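Local structure of UDP-glucose 6-dehydrogenase (Pyrobaculum islandicum, 3VTF) at residues Pro111-Ala115 against Leu290-Arg294; His335-Leu341 against Ala367-Asp373. The protein probably catalyses the two-step, NAD-dependent oxidation of UDP-glucose to UDP-glucuronate. All blocks are in the same frame, centred on the assembly; numbering follows the deposited sequence.

Interaction 1: residues Pro111-Ala115 against Leu290-Arg294; sequences PDGSA and LAFIR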
loop_
_atom_site.group_PDB
_atom_site.type_symbol
_atom_site.label_atom_id
_atom_site.label_comp_id
_atom_site.label_asym_id
_atom_site.label_seq_id
_atom_site.Cartn_x
_atom_site.Cartn_y
_atom_site.Cartn_z
ATOM N N PRO A 111 -19.820 19.994 7.432
ATOM C CA PRO A 111 -20.838 19.750 6.386
ATOM C C PRO A 111 -20.202 19.588 5.028
ATOM O O PRO A 111 -20.680 18.793 4.266
ATOM C CB PRO A 111 -21.678 21.052 6.393
ATOM C CG PRO A 111 -21.510 21.602 7.747
ATOM C CD PRO A 111 -20.069 21.257 8.153
ATOM N N ASP A 112 -19.123 20.289 4.701
ATOM C CA ASP A 112 -18.538 20.101 3.376
ATOM C C ASP A 112 -17.444 18.965 3.347
ATOM O O ASP A 112 -16.655 18.909 2.390
ATOM C CB ASP A 112 -17.868 21.400 2.951
ATOM C CG ASP A 112 -16.658 21.789 3.892
ATOM O OD1 ASP A 112 -16.429 21.196 4.976
ATOM O OD2 ASP A 112 -15.937 22.726 3.538
ATOM N N GLY A 113 -17.439 18.106 4.373
ATOM C CA GLY A 113 -16.428 16.998 4.518
ATOM C C GLY A 113 -15.044 17.373 5.089
ATOM O O GLY A 113 -14.268 16.477 5.482
ATOM N N SER A 114 -14.690 18.667 5.140
ATOM C CA SER A 114 -13.399 19.062 5.753
ATOM C C SER A 114 -13.414 18.766 7.269
ATOM O O SER A 114 -14.444 18.479 7.888
ATOM C CB SER A 114 -13.023 20.549 5.442
ATOM O OG SER A 114 -13.940 21.379 6.108
ATOM N N ALA A 115 -12.250 18.820 7.885
ATOM C CA ALA A 115 -12.227 18.588 9.320
ATOM C C ALA A 115 -12.964 19.748 10.064
ATOM O O ALA A 115 -12.633 20.910 9.864
ATOM C CB ALA A 115 -10.773 18.520 9.861
ATOM N N LEU A 290 -11.803 11.700 3.732
ATOM C CA LEU A 290 -12.557 12.836 3.179
ATOM C C LEU A 290 -11.854 14.163 3.612
ATOM O O LEU A 290 -11.646 15.025 2.813
ATOM C CB LEU A 290 -13.990 12.796 3.748
ATOM C CG LEU A 290 -14.926 13.942 3.191
ATOM C CD1 LEU A 290 -14.837 13.901 1.684
ATOM C CD2 LEU A 290 -16.370 13.658 3.680
ATOM N N ALA A 291 -11.479 14.285 4.886
ATOM C CA ALA A 291 -10.723 15.517 5.329
ATOM C C ALA A 291 -9.456 15.708 4.550
ATOM O O ALA A 291 -9.030 16.850 4.214
ATOM C CB ALA A 291 -10.477 15.513 6.886
ATOM N N PHE A 292 -8.753 14.588 4.266
ATOM C CA PHE A 292 -7.492 14.704 3.513
ATOM C C PHE A 292 -7.721 15.184 2.115
ATOM O O PHE A 292 -6.995 16.056 1.585
ATOM C CB PHE A 292 -6.797 13.288 3.503
ATOM C CG PHE A 292 -5.405 13.301 3.009
ATOM C CD1 PHE A 292 -4.406 14.043 3.678
ATOM C CD2 PHE A 292 -5.013 12.479 1.939
ATOM C CE1 PHE A 292 -3.061 14.018 3.256
ATOM C CE2 PHE A 292 -3.684 12.474 1.473
ATOM C CZ PHE A 292 -2.690 13.233 2.168
ATOM N N ILE A 293 -8.788 14.659 1.496
ATOM C CA ILE A 293 -9.111 15.092 0.135
ATOM C C ILE A 293 -9.434 16.629 0.155
ATOM O O ILE A 293 -8.962 17.362 -0.707
ATOM C CB ILE A 293 -10.365 14.304 -0.352
ATOM C CG1 ILE A 293 -9.972 12.844 -0.680
ATOM C CG2 ILE A 293 -10.908 14.896 -1.684
ATOM C CD1 ILE A 293 -11.218 11.878 -0.752
ATOM N N ARG A 294 -10.315 17.014 1.084
ATOM C CA ARG A 294 -10.809 18.436 1.170
ATOM C C ARG A 294 -9.632 19.373 1.495
ATOM O O ARG A 294 -9.539 20.464 0.956
ATOM C CB ARG A 294 -11.838 18.576 2.235
ATOM C CG ARG A 294 -13.171 17.871 1.856
ATOM C CD ARG A 294 -13.823 18.539 0.617
ATOM N NE ARG A 294 -15.091 17.842 0.358
ATOM C CZ ARG A 294 -15.313 17.073 -0.685
ATOM N NH1 ARG A 294 -14.393 16.910 -1.616
ATOM N NH2 ARG A 294 -16.486 16.452 -0.790
HETATM O O HOH W 1 -9.993 18.980 6.082
#
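Gly113 and Ser114 run along the flank of helix 285-298, closest where the CA of Ser114 comes to 4.5 Å from the CA of Ala291. Gly113 sits over Leu290: CD2 of Leu290 reaches the glycine CA at 3.4 Å, and its CG lies under the glycine carbonyl. A beta carbon on Gly113 would run into CG of Leu290, and the positive phi of 81° suits glycine as well. Arg294 carries the polar side of the contact. Its CB meets CB of Ser114, its CG lies against the peptide between Gly113 and Ser114, and the bend at chi2 (-64°) turns NE back onto the carbonyl of Asp112. The bond from Arg294 NE to Asp112 O is 2.8 Å long, lies in the carbonyl plane and falls almost in the plane of the guanidinium, while CD1 of Leu290 rests against one face of that group. Beyond it, NH1 forms a salt bridge with Glu297. The loop, which lies between strand 100-103 and helix 118-134 of the NAD-binding domain, thus docks on a helix of the central domain; Thr107 lies near Ala115 and Lys287 near Leu290, both predicted to bind NAD. Asp112 shapes the loop from within: OD1 accepts from the backbone N of Ser114 at 3.1 Å, which makes an Asx turn, and also from Ser114 OG on its syn side. A leucine in place of Arg294 would probably leave the Asp112 carbonyl without its NE donor and Glu297 without its charged mate. Farther along, CB of Ala115 and CB of Ala291 lie 4.2 Å apart, and a water bridges the two backbones, accepting from Ala115 N and donating to Ala291 O.

Interaction 2: residues His335-Leu341 against Ala367-Asp373; sequences HVGVLGL and ARVYVHD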
loop_
_atom_site.group_PDB
_atom_site.type_symbol
_atom_site.label_atom_id
_atom_site.label_comp_id
_atom_site.label_asym_id
_atom_site.label_seq_id
_atom_site.Cartn_x
_atom_site.Cartn_y
_atom_site.Cartn_z
ATOM N N HIS A 335 -37.785 -11.031 3.363
ATOM C CA HIS A 335 -37.281 -11.095 4.691
ATOM C C HIS A 335 -35.781 -11.267 4.551
ATOM O O HIS A 335 -35.327 -12.315 4.109
ATOM C CB HIS A 335 -37.869 -12.345 5.393
ATOM C CG HIS A 335 -39.275 -12.162 5.949
ATOM N ND1 HIS A 335 -40.374 -12.083 5.168
ATOM C CD2 HIS A 335 -39.725 -12.077 7.257
ATOM C CE1 HIS A 335 -41.466 -11.931 5.941
ATOM N NE2 HIS A 335 -41.063 -11.918 7.217
ATOM N N VAL A 336 -35.008 -10.288 5.019
ATOM C CA VAL A 336 -33.514 -10.258 4.815
ATOM C C VAL A 336 -32.812 -9.874 6.110
ATOM O O VAL A 336 -33.277 -8.997 6.814
ATOM C CB VAL A 336 -33.145 -9.219 3.723
ATOM C CG1 VAL A 336 -31.637 -9.118 3.621
ATOM C CG2 VAL A 336 -33.861 -9.551 2.372
ATOM N N GLY A 337 -31.737 -10.577 6.457
ATOM C CA GLY A 337 -30.998 -10.286 7.668
ATOM C C GLY A 337 -29.658 -9.593 7.429
ATOM O O GLY A 337 -28.997 -9.768 6.374
ATOM N N VAL A 338 -29.191 -8.884 8.453
ATOM C CA VAL A 338 -27.847 -8.402 8.437
ATOM C C VAL A 338 -27.214 -8.952 9.668
ATOM O O VAL A 338 -27.638 -8.608 10.772
ATOM C CB VAL A 338 -27.789 -6.846 8.465
ATOM C CG1 VAL A 338 -26.347 -6.349 8.583
ATOM C CG2 VAL A 338 -28.574 -6.273 7.311
ATOM N N LEU A 339 -26.134 -9.720 9.481
ATOM C CA LEU A 339 -25.289 -10.222 10.539
ATOM C C LEU A 339 -24.135 -9.276 10.785
ATOM O O LEU A 339 -23.176 -9.271 9.997
ATOM C CB LEU A 339 -24.738 -11.639 10.257
ATOM C CG LEU A 339 -25.803 -12.758 10.358
ATOM C CD1 LEU A 339 -25.258 -14.127 9.879
ATOM C CD2 LEU A 339 -26.344 -12.811 11.795
ATOM N N GLY A 340 -24.205 -8.482 11.873
ATOM C CA GLY A 340 -23.063 -7.624 12.224
ATOM C C GLY A 340 -23.458 -6.140 12.023
ATOM O O GLY A 340 -23.862 -5.759 10.936
ATOM N N LEU A 341 -23.395 -5.338 13.099
ATOM C CA LEU A 341 -23.727 -3.952 13.026
ATOM C C LEU A 341 -22.549 -3.132 13.558
ATOM O O LEU A 341 -22.420 -1.976 13.193
ATOM C CB LEU A 341 -24.954 -3.670 13.894
ATOM C CG LEU A 341 -26.229 -4.341 13.408
ATOM C CD1 LEU A 341 -27.356 -4.224 14.430
ATOM C CD2 LEU A 341 -26.694 -3.810 12.048
ATOM N N ALA A 367 -37.371 -4.071 1.765
ATOM C CA ALA A 367 -37.123 -5.308 2.543
ATOM C C ALA A 367 -37.590 -5.190 3.980
ATOM O O ALA A 367 -37.544 -4.108 4.599
ATOM C CB ALA A 367 -35.640 -5.735 2.516
ATOM N N ARG A 368 -38.018 -6.320 4.508
ATOM C CA ARG A 368 -38.255 -6.466 5.926
ATOM C C ARG A 368 -36.933 -6.925 6.488
ATOM O O ARG A 368 -36.513 -8.077 6.236
ATOM C CB ARG A 368 -39.327 -7.537 6.233
ATOM C CG ARG A 368 -40.587 -7.498 5.365
ATOM C CD ARG A 368 -41.549 -8.565 5.877
ATOM N NE ARG A 368 -42.948 -8.317 5.519
ATOM C CZ ARG A 368 -44.001 -8.833 6.169
ATOM N NH1 ARG A 368 -43.853 -9.623 7.225
ATOM N NH2 ARG A 368 -45.229 -8.539 5.767
ATOM N N VAL A 369 -36.301 -6.054 7.268
ATOM C CA VAL A 369 -34.910 -6.244 7.750
ATOM C C VAL A 369 -34.802 -6.714 9.190
ATOM O O VAL A 369 -35.363 -6.113 10.130
ATOM C CB VAL A 369 -34.134 -4.910 7.615
ATOM C CG1 VAL A 369 -32.703 -5.018 8.131
ATOM C CG2 VAL A 369 -34.144 -4.499 6.184
ATOM N N TYR A 370 -34.045 -7.778 9.358
ATOM C CA TYR A 370 -33.693 -8.316 10.648
ATOM C C TYR A 370 -32.227 -8.058 10.819
ATOM O O TYR A 370 -31.438 -8.191 9.847
ATOM C CB TYR A 370 -33.931 -9.820 10.662
ATOM C CG TYR A 370 -35.369 -10.142 10.389
ATOM C CD1 TYR A 370 -36.230 -10.572 11.439
ATOM C CD2 TYR A 370 -35.887 -10.025 9.098
ATOM C CE1 TYR A 370 -37.590 -10.855 11.178
ATOM C CE2 TYR A 370 -37.226 -10.302 8.822
ATOM C CZ TYR A 370 -38.072 -10.716 9.855
ATOM O OH TYR A 370 -39.363 -11.003 9.486
ATOM N N VAL A 371 -31.815 -7.748 12.038
ATOM C CA VAL A 371 -30.405 -7.537 12.326
ATOM C C VAL A 371 -29.966 -8.256 13.592
ATOM O O VAL A 371 -30.767 -8.512 14.464
ATOM C CB VAL A 371 -30.066 -6.036 12.462
ATOM C CG1 VAL A 371 -30.520 -5.272 11.239
ATOM C CG2 VAL A 371 -30.667 -5.459 13.725
ATOM N N HIS A 372 -28.690 -8.589 13.670
ATOM C CA HIS A 372 -28.081 -9.068 14.888
ATOM C C HIS A 372 -26.689 -8.536 15.057
ATOM O O HIS A 372 -25.995 -8.300 14.080
ATOM C CB HIS A 372 -28.024 -10.591 14.915
ATOM C CG HIS A 372 -27.203 -11.143 16.051
ATOM N ND1 HIS A 372 -25.911 -11.418 15.929
ATOM C CD2 HIS A 372 -27.542 -11.444 17.354
ATOM C CE1 HIS A 372 -25.444 -11.882 17.085
ATOM N NE2 HIS A 372 -26.442 -11.895 17.956
ATOM N N ASP A 373 -26.263 -8.344 16.297
ATOM C CA ASP A 373 -24.853 -8.156 16.614
ATOM C C ASP A 373 -24.611 -8.677 18.009
ATOM O O ASP A 373 -25.451 -8.514 18.854
ATOM C CB ASP A 373 -24.459 -6.679 16.529
ATOM C CG ASP A 373 -22.970 -6.464 16.614
ATOM O OD1 ASP A 373 -22.320 -6.396 15.569
ATOM O OD2 ASP A 373 -22.444 -6.386 17.722
#
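Val336 and Val338 give their N-H groups to the carbonyls of Arg368 and Tyr370 where strands 335-339 and 368-372 pair in parallel; Tyr370 N and His372 N return bonds to Val336 O and Val338 O, and just past the first strand Gly340 N bonds to His372 O. Packing is tight at the C-terminal end. Leu341 lays CD1 against CG2 of Val371 at 3.6 Å, the two side chains crossing at about a right angle. Asp373 swings its carboxylate out (chi1 -170°, CG trans to N) to offer OD1 to Leu341 N, a nearly straight 2.9 Å bond made on the anti side of the carboxylate; Ala342 N and Trp410 NE1 share that oxygen. Val336, Val338 and Val369 pack beneath helix 354-364, whereas Leu339 and His372 face helix 394-400. The other end is the solvent side. There the exposed Arg368 runs alongside His335 and sets CD over one face of the imidazole, a CH-pi contact of 3.7 Å from Arg368 CD to the ring centroid. Strand 335-339, helix 354-364 and strand 368-372 form a beta-alpha-beta unit of the Rossmann-like UDP-binding domain, with Gly340 near Arg427, a residue seen to bind UDP-glucose.

Interaction 1 joins two domains, and interaction 2 lies wholly inside a third, the UDP-binding domain; their centres are about 31 Å apart and they share no helix or strand. The pairing of 335-341 with 367-373 is mostly buried and rests on a ladder of backbone bonds, with side chains packed against helices on both faces of the sheet. Docking of 111-115 on 290-294 is smaller and only partly buried, with one direct hydrogen bond, a water bridge and close packing against a glycine. Interaction 1 lies beside residues predicted to bind NAD, while interaction 2 points its C-terminal end toward residues seen to bind UDP-glucose.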